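Local coordinates for protein LacI family transcription regulator (Bifidobacterium animalis subsp. lactis, PDB 4O5A) that probably binds operator DNA through a helix-turn-helix domain and regulates transcription in response to a small effector held by its periplasmic-binding-protein-like core, at residues A[97-102]-A[310-315]; A[119-124]-A[142-147]; A[195-200]-A[258-263]. One frame throughout, in Å; residues are numbered along the deposited sequence. Where two conformers were deposited one is given.

Interaction 1: residues A[97-102]-A[310-315]; sequences SALEER and LAAQLM. With SO4 (sulfate ion), chain E.
Ala98 and Ala312 face each other across this contact, methyl against methyl. Their CB atoms are 3.7 Å apart. Both CA-CB bonds point at the opposite segment, and the two CA atoms are only 5.9 Å apart, so the backbones come close here. Leu99 starts off along the interface instead. Its CG is anti to the carbonyl carbon (chi1 -61°), which swings the branched end over to the Ala312 methyl. Leu99 CD2 lies 3.8 Å from Ala312 CB, so this methyl is touched by both residues. On the other flank Gln313 lays its CG 4.0 Å from Ala98 CB. The chain of Gln313 then runs out extended, and NE2 donates to O2 of a sulfate ion at 3.1 Å, with an N-H...O angle of 161°. Arg309 also binds this sulfate, which probably came from the crystallisation liquor. No hydrogen bond joins the two segments. Salt bridges from Glu101 to Arg309 and from Arg102 to Asp320 tie segment 97-102 to helix 304-320. Leu99 also packs on Ile71 of strand 70-76. The contact joins helices 88-99 and 304-320 on one face of the parallel sheet, as in the N-terminal subdomain of the LacI-type fold.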
loop_
_atom_site.group_PDB
_atom_site.type_symbol
_atom_site.label_atom_id
_atom_site.label_comp_id
_atom_site.label_asym_id
_atom_site.label_seq_id
_atom_site.Cartn_x
_atom_site.Cartn_y
_atom_site.Cartn_z
ATOM N N SER A 97 3.112 5.264 -16.027
ATOM C CA SER A 97 3.017 6.606 -16.596
ATOM C C SER A 97 3.930 6.722 -17.802
ATOM O O SER A 97 3.655 7.488 -18.721
ATOM C CB SER A 97 3.320 7.701 -15.560
ATOM O OG SER A 97 4.707 7.880 -15.323
ATOM N N ALA A 98 5.009 5.942 -17.812
ATOM C CA ALA A 98 5.925 5.970 -18.949
ATOM C C ALA A 98 5.607 4.897 -19.990
ATOM O O ALA A 98 5.705 5.156 -21.197
ATOM C CB ALA A 98 7.380 5.874 -18.492
ATOM N N LEU A 99 5.232 3.705 -19.537
ATOM C CA LEU A 99 4.899 2.622 -20.466
ATOM C C LEU A 99 3.688 2.979 -21.323
ATOM O O LEU A 99 3.633 2.609 -22.494
ATOM C CB LEU A 99 4.664 1.300 -19.725
ATOM C CG LEU A 99 5.869 0.789 -18.937
ATOM C CD1 LEU A 99 5.461 -0.431 -18.126
ATOM C CD2 LEU A 99 7.045 0.470 -19.883
ATOM N N GLU A 100 2.736 3.726 -20.754
ATOM C CA GLU A 100 1.533 4.106 -21.506
ATOM C C GLU A 100 1.846 5.007 -22.686
ATOM O O GLU A 100 1.136 4.976 -23.695
ATOM C CB GLU A 100 0.509 4.799 -20.609
ATOM C CG GLU A 100 -0.228 3.854 -19.676
ATOM C CD GLU A 100 -1.125 2.883 -20.417
ATOM O OE1 GLU A 100 -1.735 3.285 -21.435
ATOM O OE2 GLU A 100 -1.227 1.710 -19.976
ATOM N N GLU A 101 2.899 5.809 -22.554
ATOM C CA GLU A 101 3.330 6.689 -23.644
ATOM C C GLU A 101 3.709 5.909 -24.899
ATOM O O GLU A 101 3.666 6.458 -26.001
ATOM C CB GLU A 101 4.517 7.566 -23.197
ATOM C CG GLU A 101 4.179 8.549 -22.095
ATOM C CD GLU A 101 5.354 9.426 -21.694
ATOM O OE1 GLU A 101 6.004 10.015 -22.583
ATOM O OE2 GLU A 101 5.624 9.538 -20.483
ATOM N N ARG A 102 4.090 4.640 -24.733
ATOM C CA ARG A 102 4.518 3.806 -25.858
ATOM C C ARG A 102 3.612 2.588 -26.013
ATOM O O ARG A 102 3.977 1.629 -26.698
ATOM C CB ARG A 102 5.941 3.278 -25.627
ATOM C CG ARG A 102 6.990 4.317 -25.268
ATOM C CD ARG A 102 7.653 4.872 -26.508
ATOM N NE ARG A 102 8.206 3.825 -27.370
ATOM C CZ ARG A 102 9.490 3.469 -27.420
ATOM N NH1 ARG A 102 10.388 4.075 -26.658
ATOM N NH2 ARG A 102 9.882 2.510 -28.252
ATOM N N LEU A 310 11.348 6.703 -14.402
ATOM C CA LEU A 310 12.690 6.612 -14.945
ATOM C C LEU A 310 13.046 5.169 -15.302
ATOM O O LEU A 310 13.688 4.921 -16.318
ATOM C CB LEU A 310 13.697 7.171 -13.943
ATOM C CG LEU A 310 15.070 7.490 -14.512
ATOM C CD1 LEU A 310 14.944 8.292 -15.811
ATOM C CD2 LEU A 310 15.862 8.264 -13.480
ATOM N N ALA A 311 12.612 4.223 -14.470
ATOM C CA ALA A 311 12.914 2.808 -14.701
ATOM C C ALA A 311 12.314 2.328 -16.021
ATOM O O ALA A 311 12.964 1.622 -16.791
ATOM C CB ALA A 311 12.403 1.954 -13.554
ATOM N N ALA A 312 11.070 2.714 -16.270
ATOM C CA ALA A 312 10.406 2.343 -17.514
ATOM C C ALA A 312 11.105 2.983 -18.710
ATOM O O ALA A 312 11.349 2.333 -19.736
ATOM C CB ALA A 312 8.943 2.740 -17.455
ATOM N N GLN A 313 11.458 4.257 -18.584
ATOM C CA GLN A 313 12.144 4.937 -19.677
ATOM C C GLN A 313 13.469 4.263 -19.990
ATOM O O GLN A 313 13.842 4.125 -21.151
ATOM C CB GLN A 313 12.354 6.422 -19.350
ATOM C CG GLN A 313 11.048 7.189 -19.237
ATOM C CD GLN A 313 11.230 8.605 -18.738
ATOM O OE1 GLN A 313 12.059 8.863 -17.865
ATOM N NE2 GLN A 313 10.451 9.533 -19.288
ATOM N N LEU A 314 14.179 3.839 -18.950
ATOM C CA LEU A 314 15.489 3.225 -19.147
ATOM C C LEU A 314 15.362 1.861 -19.821
ATOM O O LEU A 314 16.164 1.506 -20.686
ATOM C CB LEU A 314 16.225 3.085 -17.810
ATOM C CG LEU A 314 16.679 4.407 -17.197
ATOM C CD1 LEU A 314 17.312 4.166 -15.829
ATOM C CD2 LEU A 314 17.653 5.135 -18.122
HETATM N N MSE A 315 14.353 1.094 -19.432
HETATM C CA MSE A 315 14.170 -0.214 -20.040
HETATM C C MSE A 315 13.765 -0.055 -21.490
HETATM O O MSE A 315 14.196 -0.825 -22.330
HETATM C CB MSE A 315 13.153 -1.065 -19.275
HETATM C CG MSE A 315 13.707 -1.582 -17.956
HETATM SE SE MSE A 315 12.454 -2.722 -17.015
HETATM C CE MSE A 315 11.132 -1.407 -16.510
HETATM S S SO4 E . 10.188 13.200 -17.941
HETATM O O1 SO4 E . 10.857 14.419 -17.505
HETATM O O2 SO4 E . 10.963 12.570 -19.006
HETATM O O3 SO4 E . 10.035 12.296 -16.805
HETATM O O4 SO4 E . 8.870 13.545 -18.457
#

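Interaction 2: residues A[119-124]-A[142-147]; sequences SILEDW and DPRIEL
Helices 119-124 and 143-147 run nearly parallel, with 15° between their N-to-C directions. The two short helix axes stay 11.2 Å apart at their closest. The nearest CA atoms, those of Glu122 and Leu147, are 7.9 Å apart. Side chains therefore bridge the gap, and no hydrogen bond crosses it.

Leu147 is the main bridge. Its CG stands anti to the backbone N (chi1 176°), which carries both methyls to the other helix. CD2 reaches Leu121 CB at 3.7 Å. CD1 meets Glu122 CG, also at 3.7 Å. The side chains of Glu122 and Leu147 cross at a slant, so the aliphatic part of the glutamate borders the leucine on the exposed side. Farther toward the start of helix 143-149, Leu121 CD1 rests against the methylene part of Arg144, 3.9 Å from its CD.

The guanidinium of Arg144 turns back and grips Asp142 side-on, with NE on OD1 and NH2 on OD2, the latter at 2.7 Å. Both come from the syn side but about 34° out of the carboxylate plane. Arg144 N reaches Asp142 OD1 from the anti side, at 2.9 Å. Asp142 is thus both N-cap of the helix and salt-bridge partner of Arg144. The two side-on bonds should limit rotation of the guanidinium, while the bond from Arg144 N helps fix the carboxylate. Glu117, in helix 116-127, takes Arg144 NH1 in a further salt bridge.

Leu121 also packs on Val74 of strand 70-76 and Leu133 of strand 132-135. Trp124 touches the same two residues and Leu107 and Arg109 of strand 105-111. Ile145 packs on Leu138 and Leu168. Helix 116-127 lies on the parallel sheet with helix 143-149 beside it, the two joined in sequence through strand 132-135, while Ile120 packs on Glu100 of the second subunit.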
loop_
_atom_site.group_PDB
_atom_site.type_symbol
_atom_site.label_atom_id
_atom_site.label_comp_id
_atom_site.label_asym_id
_atom_site.label_seq_id
_atom_site.Cartn_x
_atom_site.Cartn_y
_atom_site.Cartn_z
ATOM N N SER A 119 12.786 -19.464 -11.857
ATOM C CA SER A 119 12.076 -20.326 -12.797
ATOM C C SER A 119 11.160 -19.545 -13.746
ATOM O O SER A 119 11.132 -19.805 -14.944
ATOM C CB SER A 119 11.292 -21.400 -12.044
ATOM O OG SER A 119 10.609 -22.242 -12.947
ATOM N N ILE A 120 10.424 -18.575 -13.214
ATOM C CA ILE A 120 9.551 -17.757 -14.049
ATOM C C ILE A 120 10.365 -16.935 -15.049
ATOM O O ILE A 120 10.015 -16.845 -16.228
ATOM C CB ILE A 120 8.667 -16.834 -13.190
ATOM C CG1 ILE A 120 7.705 -17.675 -12.344
ATOM C CG2 ILE A 120 7.905 -15.846 -14.068
ATOM C CD1 ILE A 120 7.016 -16.905 -11.229
ATOM N N LEU A 121 11.463 -16.354 -14.571
ATOM C CA LEU A 121 12.328 -15.529 -15.401
ATOM C C LEU A 121 12.936 -16.361 -16.522
ATOM O O LEU A 121 13.032 -15.906 -17.660
ATOM C CB LEU A 121 13.436 -14.912 -14.550
ATOM C CG LEU A 121 13.008 -13.865 -13.523
ATOM C CD1 LEU A 121 14.215 -13.341 -12.754
ATOM C CD2 LEU A 121 12.247 -12.723 -14.186
ATOM N N GLU A 122 13.337 -17.586 -16.198
ATOM C CA GLU A 122 13.915 -18.473 -17.198
ATOM C C GLU A 122 12.892 -18.790 -18.284
ATOM O O GLU A 122 13.237 -18.909 -19.456
ATOM C CB GLU A 122 14.453 -19.747 -16.540
ATOM C CG GLU A 122 15.712 -19.510 -15.711
ATOM C CD GLU A 122 16.124 -20.711 -14.871
ATOM O OE1 GLU A 122 15.246 -21.534 -14.524
ATOM O OE2 GLU A 122 17.331 -20.827 -14.554
ATOM N N ASP A 123 11.627 -18.903 -17.892
ATOM C CA ASP A 123 10.563 -19.194 -18.843
ATOM C C ASP A 123 10.363 -18.010 -19.780
ATOM O O ASP A 123 10.240 -18.180 -20.993
ATOM C CB ASP A 123 9.261 -19.532 -18.106
ATOM C CG ASP A 123 8.073 -19.654 -19.042
ATOM O OD1 ASP A 123 7.979 -20.673 -19.760
ATOM O OD2 ASP A 123 7.230 -18.730 -19.053
ATOM N N TRP A 124 10.347 -16.810 -19.206
ATOM C CA TRP A 124 10.161 -15.589 -19.974
ATOM C C TRP A 124 11.289 -15.409 -20.974
ATOM O O TRP A 124 11.060 -15.022 -22.116
ATOM C CB TRP A 124 10.083 -14.389 -19.035
ATOM C CG TRP A 124 8.720 -14.194 -18.457
ATOM C CD1 TRP A 124 7.576 -14.856 -18.805
ATOM C CD2 TRP A 124 8.353 -13.268 -17.425
ATOM N NE1 TRP A 124 6.514 -14.395 -18.049
ATOM C CE2 TRP A 124 6.966 -13.419 -17.201
ATOM C CE3 TRP A 124 9.058 -12.326 -16.673
ATOM C CZ2 TRP A 124 6.278 -12.658 -16.252
ATOM C CZ3 TRP A 124 8.374 -11.578 -15.731
ATOM C CH2 TRP A 124 6.997 -11.750 -15.529
ATOM N N ASP A 142 22.775 -12.499 -5.433
ATOM C CA ASP A 142 21.469 -12.845 -5.993
ATOM C C ASP A 142 21.624 -13.739 -7.225
ATOM O O ASP A 142 22.382 -13.410 -8.141
ATOM C CB ASP A 142 20.712 -11.561 -6.352
ATOM C CG ASP A 142 19.215 -11.772 -6.474
ATOM O OD1 ASP A 142 18.792 -12.660 -7.245
ATOM O OD2 ASP A 142 18.460 -11.045 -5.793
ATOM N N PRO A 143 20.915 -14.882 -7.249
ATOM C CA PRO A 143 21.003 -15.811 -8.386
ATOM C C PRO A 143 20.453 -15.218 -9.685
ATOM O O PRO A 143 20.603 -15.826 -10.743
ATOM C CB PRO A 143 20.140 -16.998 -7.942
ATOM C CG PRO A 143 19.205 -16.432 -6.915
ATOM C CD PRO A 143 20.019 -15.390 -6.194
ATOM N N ARG A 144 19.823 -14.053 -9.605
ATOM C CA ARG A 144 19.270 -13.409 -10.792
ATOM C C ARG A 144 20.331 -12.680 -11.621
ATOM O O ARG A 144 20.211 -12.591 -12.843
ATOM C CB ARG A 144 18.142 -12.454 -10.409
ATOM C CG ARG A 144 16.903 -13.150 -9.867
ATOM C CD ARG A 144 15.866 -12.149 -9.390
ATOM N NE ARG A 144 16.307 -11.437 -8.194
ATOM C CZ ARG A 144 15.716 -10.349 -7.708
ATOM N NH1 ARG A 144 14.648 -9.842 -8.312
ATOM N NH2 ARG A 144 16.198 -9.769 -6.617
ATOM N N ILE A 145 21.367 -12.166 -10.960
ATOM C CA ILE A 145 22.442 -11.479 -11.668
ATOM C C ILE A 145 23.109 -12.443 -12.641
ATOM O O ILE A 145 23.288 -12.123 -13.814
ATOM C CB ILE A 145 23.500 -10.899 -10.701
ATOM C CG1 ILE A 145 22.839 -10.002 -9.653
ATOM C CG2 ILE A 145 24.578 -10.139 -11.468
ATOM C CD1 ILE A 145 22.025 -8.865 -10.242
ATOM N N GLU A 146 23.451 -13.631 -12.152
ATOM C CA GLU A 146 24.080 -14.654 -12.981
ATOM C C GLU A 146 23.180 -15.074 -14.139
ATOM O O GLU A 146 23.657 -15.307 -15.250
ATOM C CB GLU A 146 24.466 -15.877 -12.141
ATOM N N LEU A 147 21.879 -15.172 -13.874
ATOM C CA LEU A 147 20.902 -15.511 -14.904
ATOM C C LEU A 147 20.911 -14.466 -16.016
ATOM O O LEU A 147 20.965 -14.809 -17.199
ATOM C CB LEU A 147 19.497 -15.642 -14.297
ATOM C CG LEU A 147 18.324 -15.902 -15.248
ATOM C CD1 LEU A 147 18.523 -17.201 -16.014
ATOM C CD2 LEU A 147 16.996 -15.935 -14.501
#

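Interaction 3: residues A[195-200]-A[258-263]; sequences ARVAGP and DVMALA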
loop_
_atom_site.group_PDB
_atom_site.type_symbol
_atom_site.label_atom_id
_atom_site.label_comp_id
_atom_site.label_asym_id
_atom_site.label_seq_id
_atom_site.Cartn_x
_atom_site.Cartn_y
_atom_site.Cartn_z
ATOM N N ALA A 195 19.476 5.379 17.874
ATOM C CA ALA A 195 19.329 3.974 17.543
ATOM C C ALA A 195 18.553 3.797 16.268
ATOM O O ALA A 195 17.831 4.692 15.835
ATOM C CB ALA A 195 18.661 3.220 18.688
ATOM N N ARG A 196 18.727 2.627 15.653
ATOM C CA ARG A 196 17.993 2.271 14.461
ATOM C C ARG A 196 17.220 0.997 14.719
ATOM O O ARG A 196 17.742 0.030 15.284
ATOM C CB ARG A 196 18.973 2.014 13.303
ATOM C CG ARG A 196 18.872 2.970 12.149
ATOM C CD ARG A 196 19.789 2.539 11.012
ATOM N NE ARG A 196 19.116 1.684 10.031
ATOM C CZ ARG A 196 19.685 0.643 9.432
ATOM N NH1 ARG A 196 20.934 0.306 9.733
ATOM N NH2 ARG A 196 19.009 -0.075 8.537
ATOM N N VAL A 197 15.966 0.996 14.307
ATOM C CA VAL A 197 15.183 -0.231 14.255
ATOM C C VAL A 197 15.107 -0.628 12.791
ATOM O O VAL A 197 14.368 -0.029 12.023
ATOM C CB VAL A 197 13.797 -0.003 14.868
ATOM C CG1 VAL A 197 12.911 -1.241 14.707
ATOM C CG2 VAL A 197 13.944 0.329 16.349
ATOM N N ALA A 198 15.897 -1.635 12.415
ATOM C CA ALA A 198 16.093 -2.001 11.019
ATOM C C ALA A 198 15.254 -3.207 10.621
ATOM O O ALA A 198 14.623 -3.846 11.464
ATOM C CB ALA A 198 17.558 -2.286 10.773
ATOM N N GLY A 199 15.244 -3.520 9.327
ATOM C CA GLY A 199 14.549 -4.696 8.845
ATOM C C GLY A 199 15.440 -5.905 9.022
ATOM O O GLY A 199 16.436 -5.831 9.750
ATOM N N PRO A 200 15.102 -7.019 8.359
ATOM C CA PRO A 200 15.894 -8.243 8.492
ATOM C C PRO A 200 17.324 -8.046 8.005
ATOM O O PRO A 200 17.552 -7.242 7.093
ATOM C CB PRO A 200 15.162 -9.231 7.580
ATOM C CG PRO A 200 13.765 -8.726 7.533
ATOM C CD PRO A 200 13.880 -7.238 7.562
ATOM N N ASP A 258 7.554 3.063 7.835
ATOM C CA ASP A 258 6.568 3.931 8.467
ATOM C C ASP A 258 5.748 3.264 9.573
ATOM O O ASP A 258 5.521 3.871 10.618
ATOM C CB ASP A 258 5.640 4.564 7.408
ATOM C CG ASP A 258 4.979 3.544 6.477
ATOM O OD1 ASP A 258 5.134 2.307 6.637
ATOM O OD2 ASP A 258 4.274 4.005 5.555
ATOM N N VAL A 259 5.305 2.028 9.355
ATOM C CA VAL A 259 4.461 1.331 10.329
ATOM C C VAL A 259 5.191 1.120 11.651
ATOM O O VAL A 259 4.605 1.225 12.733
ATOM C CB VAL A 259 3.942 -0.024 9.787
ATOM C CG1 VAL A 259 2.965 0.192 8.667
ATOM C CG2 VAL A 259 5.083 -0.879 9.317
HETATM N N MSE A 260 6.486 0.827 11.580
HETATM C CA MSE A 260 7.230 0.652 12.832
HETATM C C MSE A 260 7.489 1.982 13.550
HETATM O O MSE A 260 7.509 2.023 14.784
HETATM C CB MSE A 260 8.538 -0.125 12.621
HETATM C CG MSE A 260 8.288 -1.549 12.137
HETATM SE SE MSE A 260 9.844 -2.697 12.347
HETATM C CE MSE A 260 11.061 -1.777 11.175
ATOM N N ALA A 261 7.692 3.058 12.787
ATOM C CA ALA A 261 7.848 4.384 13.386
ATOM C C ALA A 261 6.576 4.766 14.141
ATOM O O ALA A 261 6.628 5.256 15.274
ATOM C CB ALA A 261 8.216 5.453 12.327
ATOM N N LEU A 262 5.431 4.505 13.522
ATOM C CA LEU A 262 4.158 4.756 14.196
ATOM C C LEU A 262 3.994 3.876 15.440
ATOM O O LEU A 262 3.605 4.360 16.505
ATOM C CB LEU A 262 2.985 4.541 13.226
ATOM C CG LEU A 262 1.607 4.733 13.862
ATOM C CD1 LEU A 262 1.458 6.182 14.296
ATOM C CD2 LEU A 262 0.540 4.387 12.841
ATOM N N ALA A 263 4.289 2.586 15.312
ATOM C CA ALA A 263 4.162 1.655 16.441
ATOM C C ALA A 263 5.076 2.080 17.583
ATOM O O ALA A 263 4.703 2.016 18.761
ATOM C CB ALA A 263 4.490 0.223 15.985
#
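The end of strand 193-197 and the loop after it pass the first turn of helix 258-271, with the CA atoms of Val197 and Met260 8.1 Å apart. Met260, a selenomethionine in the crystal, spans most of that distance. Its chain bends at its last torsion (chi3 -63°), and the end folds over the strand terminus. The CE methyl of Met260 sits 4.0 Å from Val197 CG1, and SE is 4.1 Å from the same atom. Val197 presents this branch because CG1 is anti to its backbone N (chi1 175°). The two side chains slant across one another. CE also lies 3.8 Å from Val197 O and 4.1 Å from Ala198 O, so the methyl meets backbone as well as side chain. These are van der Waals contacts, and no hydrogen bond links the segments. Thr229 OG1 donates to Ala198 O, and its side chain also packs on Val197 and Met260. Tyr255 of the neighbouring strand 252-255 touches both side chains too. At the helix start, Asn257 OD1 accepts from Met260 N. The arrangement is a helix laid on a mixed, mainly parallel sheet, within the Rossmann-like C-terminal subdomain of the periplasmic-binding-protein fold. It joins helix 258-271 to the C-terminal end of strand 193-197, which probably faces the interdomain cleft, as in this fold.

Overall arrangement
Interactions 1 and 2 belong to the sheet that contains strand 70-76, and both pack on that strand, through Leu99 on Ile71 and Leu121 on Val74. Interaction 3 belongs to the other sheet, on the far side of the chain's centre. Interactions 1 and 3 are buried; interaction 2 is partly buried. All three rely on apolar contact without hydrogen bonds across the segments. Interaction 1 brings helix backbones close through alanines, interaction 2 spans a wider gap with leucines and an arginine stem, and interaction 3 sets a selenomethionine on a strand end. Segments of all three reach the second subunit, in interaction 2 through Ile120 alone, which meets Glu100 of that subunit's segment 97-102.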